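Local atomic coordinates of DUF2520 domain-containing protein (Thermotoga maritima, PDB entry 2I76), a protein that binds NADPH and is probably a dehydrogenase-like protein, whose C-terminal domain belongs to the same superfamily as that of 6-phosphogluconate dehydrogenase, although its exact function is unknown. Residues V225-R230 against Y243-V247. Coordinates in Å, arbitrary orientation, origin at the centre of the assembly. Residue numbers count along the deposited sequence, not the author numbering.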
ATOM      1  N   VAL A 225     -16.906 -15.595   6.903  1.00 27.31           N
ATOM      2  CA  VAL A 225     -17.073 -14.298   6.251  1.00 25.61           C
ATOM      3  C   VAL A 225     -16.339 -14.329   4.912  1.00 22.80           C
ATOM      4  O   VAL A 225     -16.828 -13.793   3.918  1.00 20.69           O
ATOM      5  CB  VAL A 225     -16.520 -13.115   7.103  1.00 27.50           C
ATOM      6  CG1 VAL A 225     -16.948 -13.259   8.546  1.00 29.06           C
ATOM      7  CG2 VAL A 225     -15.033 -13.036   6.993  1.00 28.19           C
ATOM      8  N   VAL A 226     -15.177 -14.979   4.885  1.00 21.43           N
ATOM      9  CA  VAL A 226     -14.395 -15.068   3.652  1.00 22.66           C
ATOM     10  C   VAL A 226     -15.277 -15.644   2.543  1.00 21.88           C
ATOM     11  O   VAL A 226     -15.232 -15.202   1.389  1.00 20.65           O
ATOM     12  CB  VAL A 226     -13.136 -15.973   3.825  1.00 19.56           C
ATOM     13  CG1 VAL A 226     -12.332 -15.970   2.552  1.00 16.20           C
ATOM     14  CG2 VAL A 226     -12.268 -15.472   4.982  1.00 19.96           C
ATOM     15  N   GLU A 227     -16.101 -16.610   2.934  1.00 23.28           N
ATOM     16  CA  GLU A 227     -17.003 -17.303   2.029  1.00 25.32           C
ATOM     17  C   GLU A 227     -18.213 -16.502   1.597  1.00 26.48           C
ATOM     18  O   GLU A 227     -18.572 -16.501   0.419  1.00 27.34           O
ATOM     19  CB  GLU A 227     -17.482 -18.589   2.677  1.00 25.41           C
ATOM     20  CG  GLU A 227     -16.508 -19.735   2.589  1.00 26.83           C
ATOM     21  CD  GLU A 227     -16.675 -20.720   3.716  1.00 28.36           C
ATOM     22  OE1 GLU A 227     -16.162 -20.475   4.825  1.00 28.96           O
ATOM     23  OE2 GLU A 227     -17.341 -21.742   3.498  1.00 32.46           O
ATOM     24  N   GLU A 228     -18.868 -15.846   2.543  1.00 26.85           N
ATOM     25  CA  GLU A 228     -20.041 -15.067   2.185  1.00 28.68           C
ATOM     26  C   GLU A 228     -19.620 -13.829   1.397  1.00 29.24           C
ATOM     27  O   GLU A 228     -20.244 -13.459   0.400  1.00 28.53           O
ATOM     28  CB  GLU A 228     -20.819 -14.678   3.446  1.00 30.22           C
ATOM     29  CG  GLU A 228     -21.636 -15.833   4.047  1.00 31.90           C
ATOM     30  CD  GLU A 228     -22.666 -15.364   5.077  1.00 33.40           C
ATOM     31  OE1 GLU A 228     -23.413 -14.406   4.787  1.00 34.46           O
ATOM     32  OE2 GLU A 228     -22.750 -15.957   6.175  1.00 34.62           O
ATOM     33  N   GLU A 229     -18.535 -13.211   1.853  1.00 30.74           N
ATOM     34  CA  GLU A 229     -17.973 -12.019   1.234  1.00 29.20           C
ATOM     35  C   GLU A 229     -17.601 -12.285  -0.213  1.00 29.11           C
ATOM     36  O   GLU A 229     -17.478 -11.349  -1.002  1.00 29.33           O
ATOM     37  CB  GLU A 229     -16.732 -11.582   2.006  1.00 30.36           C
ATOM     38  CG  GLU A 229     -16.775 -10.149   2.474  1.00 31.41           C
ATOM     39  CD  GLU A 229     -16.401 -10.000   3.934  1.00 31.13           C
ATOM     40  OE1 GLU A 229     -17.237  -9.486   4.694  1.00 30.36           O
ATOM     41  OE2 GLU A 229     -15.283 -10.393   4.323  1.00 32.57           O
ATOM     42  N   ARG A 230     -17.402 -13.559  -0.545  1.00 28.07           N
ATOM     43  CA  ARG A 230     -17.055 -13.949  -1.901  1.00 28.28           C
ATOM     44  C   ARG A 230     -18.314 -14.014  -2.755  1.00 30.07           C
ATOM     45  O   ARG A 230     -18.259 -13.735  -3.953  1.00 31.57           O
ATOM     46  CB  ARG A 230     -16.343 -15.302  -1.910  1.00 27.68           C
ATOM     47  CG  ARG A 230     -17.040 -16.385  -2.718  1.00 28.73           C
ATOM     48  CD  ARG A 230     -16.074 -17.137  -3.643  1.00 28.97           C
ATOM     49  NE  ARG A 230     -16.685 -18.334  -4.238  1.00 26.57           N
ATOM     50  CZ  ARG A 230     -16.073 -19.151  -5.094  1.00 25.31           C
ATOM     51  NH1 ARG A 230     -14.821 -18.913  -5.472  1.00 25.49           N
ATOM     52  NH2 ARG A 230     -16.713 -20.211  -5.568  1.00 23.79           N
ATOM     53  N   TYR A 243     -11.127 -11.890  -6.426  1.00 20.40           N
ATOM     54  CA  TYR A 243     -11.380 -12.205  -5.027  1.00 19.59           C
ATOM     55  C   TYR A 243     -10.665 -13.503  -4.650  1.00 19.29           C
ATOM     56  O   TYR A 243      -9.858 -13.518  -3.728  1.00 20.31           O
ATOM     57  CB  TYR A 243     -12.880 -12.368  -4.788  1.00 18.64           C
ATOM     58  CG  TYR A 243     -13.232 -12.499  -3.334  1.00 18.09           C
ATOM     59  CD1 TYR A 243     -13.476 -11.368  -2.560  1.00 17.65           C
ATOM     60  CD2 TYR A 243     -13.240 -13.747  -2.704  1.00 17.51           C
ATOM     61  CE1 TYR A 243     -13.715 -11.468  -1.191  1.00 15.09           C
ATOM     62  CE2 TYR A 243     -13.475 -13.856  -1.333  1.00 15.23           C
ATOM     63  CZ  TYR A 243     -13.711 -12.715  -0.585  1.00 13.51           C
ATOM     64  OH  TYR A 243     -13.952 -12.825   0.763  1.00 14.02           O
ATOM     65  N   ASP A 244     -10.958 -14.583  -5.374  1.00 18.56           N
ATOM     66  CA  ASP A 244     -10.354 -15.896  -5.118  1.00 19.17           C
ATOM     67  C   ASP A 244      -8.823 -15.860  -5.048  1.00 19.63           C
ATOM     68  O   ASP A 244      -8.222 -16.438  -4.148  1.00 19.83           O
ATOM     69  CB  ASP A 244     -10.755 -16.911  -6.209  1.00 20.30           C
ATOM     70  CG  ASP A 244     -12.273 -17.058  -6.382  1.00 20.99           C
ATOM     71  OD1 ASP A 244     -12.700 -17.402  -7.506  1.00 21.43           O
ATOM     72  OD2 ASP A 244     -13.035 -16.846  -5.418  1.00 19.84           O
ATOM     73  N   GLU A 245      -8.196 -15.182  -6.003  1.00 18.98           N
ATOM     74  CA  GLU A 245      -6.739 -15.100  -6.067  1.00 19.62           C
ATOM     75  C   GLU A 245      -6.077 -14.498  -4.840  1.00 20.05           C
ATOM     76  O   GLU A 245      -5.175 -15.099  -4.250  1.00 20.56           O
ATOM     77  CB  GLU A 245      -6.317 -14.318  -7.310  1.00 20.80           C
ATOM     78  CG  GLU A 245      -5.639 -15.185  -8.351  1.00 24.99           C
ATOM     79  CD  GLU A 245      -6.454 -16.424  -8.697  1.00 28.99           C
ATOM     80  OE1 GLU A 245      -7.591 -16.257  -9.205  1.00 30.61           O
ATOM     81  OE2 GLU A 245      -5.961 -17.559  -8.458  1.00 31.11           O
ATOM     82  N   ILE A 246      -6.507 -13.299  -4.467  1.00 18.62           N
ATOM     83  CA  ILE A 246      -5.938 -12.635  -3.305  1.00 18.23           C
ATOM     84  C   ILE A 246      -6.182 -13.465  -2.041  1.00 17.99           C
ATOM     85  O   ILE A 246      -5.282 -13.654  -1.219  1.00 16.22           O
ATOM     86  CB  ILE A 246      -6.535 -11.210  -3.140  1.00 18.48           C
ATOM     87  CG1 ILE A 246      -5.881 -10.260  -4.143  1.00 18.21           C
ATOM     88  CG2 ILE A 246      -6.330 -10.696  -1.721  1.00 17.71           C
ATOM     89  CD1 ILE A 246      -6.722  -9.986  -5.360  1.00 18.97           C
ATOM     90  N   VAL A 247      -7.399 -13.973  -1.890  1.00 17.94           N
ATOM     91  CA  VAL A 247      -7.709 -14.772  -0.719  1.00 20.63           C
ATOM     92  C   VAL A 247      -6.760 -15.966  -0.615  1.00 20.49           C
ATOM     93  O   VAL A 247      -6.260 -16.291   0.458  1.00 21.01           O
ATOM     94  CB  VAL A 247      -9.153 -15.292  -0.760  1.00 20.80           C
ATOM     95  CG1 VAL A 247      -9.447 -16.091   0.505  1.00 20.97           C
ATOM     96  CG2 VAL A 247     -10.109 -14.128  -0.872  1.00 21.89           C
TER
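Y243 contributes the largest single share of this helix–helix contact, 90 of the 276 Å² buried on both sides together. The two axes, 11.3 Å apart at closest approach and 159° between their N-to-C directions, run nearly antiparallel, as expected of an alpha-alpha hairpin, here formed by helices 223-237 and 241-258. That spacing leaves room for a tyrosine, which points its CA-to-CB bond toward 225-230 and, with chi1 at t, reaches the backbone: its OH donates a hydrogen bond to V226 O at 2.8 Å. The ring also receives a CH-pi contact over one face from R230 CA, 3.8 Å from the centroid and 19° off the ring normal, while R230 CB lies 3.3 Å from Y243 CE2. R230 then extends to D244, where NH1 meets OD2 at 2.7 Å in a hydrogen-bonded salt bridge; T240 OG1 engages D244 OD1. Further along, V226 CG1 touches V247 CG1 at 3.5 Å, and both valines also pack on helix 217-220, which contributes R220 to an NADPH site. One buried tyrosine hydrogen bond, a more exposed ion pair and a small apolar contact thus join the hairpin by mixed chemistry, with aliphatic packing playing a minor part.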